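Hypothetical protein (Caulobacter crescentus, PDB 4GOQ) is of unknown function but belongs to the DUF1491 family and folds as a single chain with a mixed five-stranded sheet and two helices. Local coordinates at residues I8-A11 and A12-R16. Sequence-based numbering, arbitrary orientation.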
ATOM      1  N   ILE A   8       0.777 -12.308  -6.647  1.00 21.10           N
ATOM      2  CA  ILE A   8      -0.624 -12.788  -6.704  1.00 19.26           C
ATOM      3  C   ILE A   8      -1.517 -11.829  -5.881  1.00 22.34           C
ATOM      4  O   ILE A   8      -2.601 -11.429  -6.313  1.00 21.63           O
ATOM      5  CB  ILE A   8      -0.698 -14.258  -6.213  1.00 21.24           C
ATOM      6  CG1 ILE A   8       0.045 -15.195  -7.222  1.00 21.84           C
ATOM      7  CG2 ILE A   8      -2.168 -14.735  -6.052  1.00 22.84           C
ATOM      8  CD1 ILE A   8       0.217 -16.659  -6.750  1.00 26.11           C
ATOM      9  N   TRP A   9      -1.070 -11.514  -4.692  1.00 20.72           N
ATOM     10  CA  TRP A   9      -1.777 -10.618  -3.778  1.00 21.59           C
ATOM     11  C   TRP A   9      -1.894  -9.201  -4.401  1.00 26.05           C
ATOM     12  O   TRP A   9      -2.946  -8.552  -4.308  1.00 25.81           O
ATOM     13  CB  TRP A   9      -1.023 -10.599  -2.429  1.00 21.39           C
ATOM     14  CG  TRP A   9      -1.689  -9.728  -1.390  1.00 22.37           C
ATOM     15  CD1 TRP A   9      -2.595 -10.126  -0.439  1.00 25.16           C
ATOM     16  CD2 TRP A   9      -1.582  -8.302  -1.279  1.00 21.97           C
ATOM     17  NE1 TRP A   9      -3.031  -9.028   0.285  1.00 24.06           N
ATOM     18  CE2 TRP A   9      -2.432  -7.895  -0.223  1.00 24.58           C
ATOM     19  CE3 TRP A   9      -0.832  -7.317  -1.967  1.00 23.30           C
ATOM     20  CZ2 TRP A   9      -2.569  -6.550   0.151  1.00 23.13           C
ATOM     21  CZ3 TRP A   9      -0.985  -5.982  -1.615  1.00 24.63           C
ATOM     22  CH2 TRP A   9      -1.812  -5.611  -0.542  1.00 24.55           C
ATOM     23  N   VAL A  10      -0.816  -8.718  -5.029  1.00 23.82           N
ATOM     24  CA  VAL A  10      -0.823  -7.397  -5.670  1.00 23.70           C
ATOM     25  C   VAL A  10      -1.820  -7.396  -6.853  1.00 27.29           C
ATOM     26  O   VAL A  10      -2.598  -6.443  -6.973  1.00 23.61           O
ATOM     27  CB  VAL A  10       0.602  -6.913  -6.072  1.00 26.97           C
ATOM     28  CG1 VAL A  10       0.542  -5.601  -6.866  1.00 27.23           C
ATOM     29  CG2 VAL A  10       1.492  -6.734  -4.827  1.00 25.89           C
ATOM     30  N   ALA A  11      -1.855  -8.481  -7.660  1.00 26.56           N
ATOM     31  CA  ALA A  11      -2.800  -8.607  -8.784  1.00 26.37           C
ATOM     32  C   ALA A  11      -4.246  -8.517  -8.281  1.00 29.00           C
ATOM     33  O   ALA A  11      -5.082  -7.862  -8.915  1.00 27.00           O
ATOM     34  CB  ALA A  11      -2.571  -9.918  -9.548  1.00 27.45           C
ATOM     35  N   ALA A  12      -4.543  -9.153  -7.136  1.00 25.62           N
ATOM     36  CA  ALA A  12      -5.892  -9.101  -6.571  1.00 24.45           C
ATOM     37  C   ALA A  12      -6.231  -7.665  -6.121  1.00 26.05           C
ATOM     38  O   ALA A  12      -7.355  -7.207  -6.308  1.00 24.42           O
ATOM     39  CB  ALA A  12      -6.004 -10.055  -5.384  1.00 24.35           C
ATOM     40  N   LEU A  13      -5.273  -6.976  -5.487  1.00 24.90           N
ATOM     41  CA  LEU A  13      -5.505  -5.601  -5.013  1.00 24.22           C
ATOM     42  C   LEU A  13      -5.793  -4.650  -6.203  1.00 28.82           C
ATOM     43  O   LEU A  13      -6.792  -3.905  -6.180  1.00 26.85           O
ATOM     44  CB  LEU A  13      -4.304  -5.109  -4.200  1.00 23.88           C
ATOM     45  CG  LEU A  13      -4.319  -3.596  -3.787  1.00 25.90           C
ATOM     46  CD1 LEU A  13      -5.459  -3.305  -2.771  1.00 25.97           C
ATOM     47  CD2 LEU A  13      -3.007  -3.233  -3.116  1.00 25.25           C
ATOM     48  N   ILE A  14      -4.948  -4.719  -7.251  1.00 26.32           N
ATOM     49  CA  ILE A  14      -5.097  -3.901  -8.477  1.00 27.40           C
ATOM     50  C   ILE A  14      -6.425  -4.171  -9.097  1.00 29.08           C
ATOM     51  O   ILE A  14      -7.166  -3.236  -9.398  1.00 29.13           O
ATOM     52  CB  ILE A  14      -3.954  -4.147  -9.513  1.00 30.73           C
ATOM     53  CG1 ILE A  14      -2.589  -3.775  -8.953  1.00 31.12           C
ATOM     54  CG2 ILE A  14      -4.232  -3.444 -10.860  1.00 32.55           C
ATOM     55  CD1 ILE A  14      -1.450  -4.356  -9.834  1.00 39.78           C
ATOM     56  N   ARG A  15      -6.762  -5.454  -9.268  1.00 27.71           N
ATOM     57  CA  ARG A  15      -8.015  -5.870  -9.870  1.00 28.88           C
ATOM     58  C   ARG A  15      -9.211  -5.314  -9.110  1.00 33.87           C
ATOM     59  O   ARG A  15     -10.105  -4.735  -9.725  1.00 34.53           O
ATOM     60  CB  ARG A  15      -8.075  -7.406  -9.928  1.00 29.72           C
ATOM     61  CG  ARG A  15      -9.446  -7.958 -10.173  1.00 35.91           C
ATOM     62  CD  ARG A  15      -9.284  -9.449 -10.381  1.00 42.03           C
ATOM     63  NE  ARG A  15     -10.551 -10.156 -10.273  1.00 43.47           N
ATOM     64  CZ  ARG A  15     -11.446 -10.244 -11.248  1.00 54.35           C
ATOM     65  NH1 ARG A  15     -11.247  -9.612 -12.402  1.00 38.12           N
ATOM     66  NH2 ARG A  15     -12.565 -10.925 -11.065  1.00 42.11           N
ATOM     67  N   ARG A  16      -9.226  -5.481  -7.778  1.00 29.70           N
ATOM     68  CA  ARG A  16     -10.284  -4.974  -6.913  1.00 28.89           C
ATOM     69  C   ARG A  16     -10.420  -3.440  -7.011  1.00 30.96           C
ATOM     70  O   ARG A  16     -11.531  -2.923  -7.076  1.00 31.75           O
ATOM     71  CB  ARG A  16      -9.966  -5.395  -5.456  1.00 29.49           C
ATOM     72  CG  ARG A  16     -11.101  -5.308  -4.475  1.00 30.96           C
ATOM     73  CD  ARG A  16     -10.872  -6.177  -3.236  1.00 25.71           C
ATOM     74  NE  ARG A  16      -9.548  -5.984  -2.626  1.00 23.29           N
ATOM     75  CZ  ARG A  16      -8.576  -6.899  -2.609  1.00 30.70           C
ATOM     76  NH1 ARG A  16      -8.769  -8.096  -3.162  1.00 28.62           N
ATOM     77  NH2 ARG A  16      -7.411  -6.630  -2.023  1.00 24.68           N
TER
HETATM   78  O   HOH W   1      -4.952  -8.181  -2.142  1.00 25.70           O
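W9 and L13, one helical turn apart, point the same way, and methyl CD2 of L13 lies 3.7 Å from CH2 of the indole, approaching its six-membered ring obliquely. W9 has CG anti to the backbone N (chi1 -178°), which sets the ring beside its own carbonyl carbon and brings its six-membered part up to L13. The second apolar pair is V10 and I14, whose side chains cross at a slant with CG1 of V10 3.8 Å from CD1 of I14; both also touch V26. Cut back to an alanine, I14 would lose CG1 and CD1, probably leaving V10 CG1 without this neighbour and a gap beside V26. Four i to i+4 backbone hydrogen bonds join the two segments: A12 N to I8 O, L13 N to W9 O, I14 N to V10 O and R15 N to A11 O, the I14 bond being the straightest (2.9 Å, 174°). W9 O also accepts from a water 3.0 Å away, which takes a bond from R16 NH2 at 2.9 Å, bridging about two turns. In helix 6-19, V10 and L13 are buried against strand 91-97, V10 and I14 meet strand 23-28, L13 reaches V39 of strand 37-43, and W9 meets W64 and hydrogen-bonds E106 through NE1.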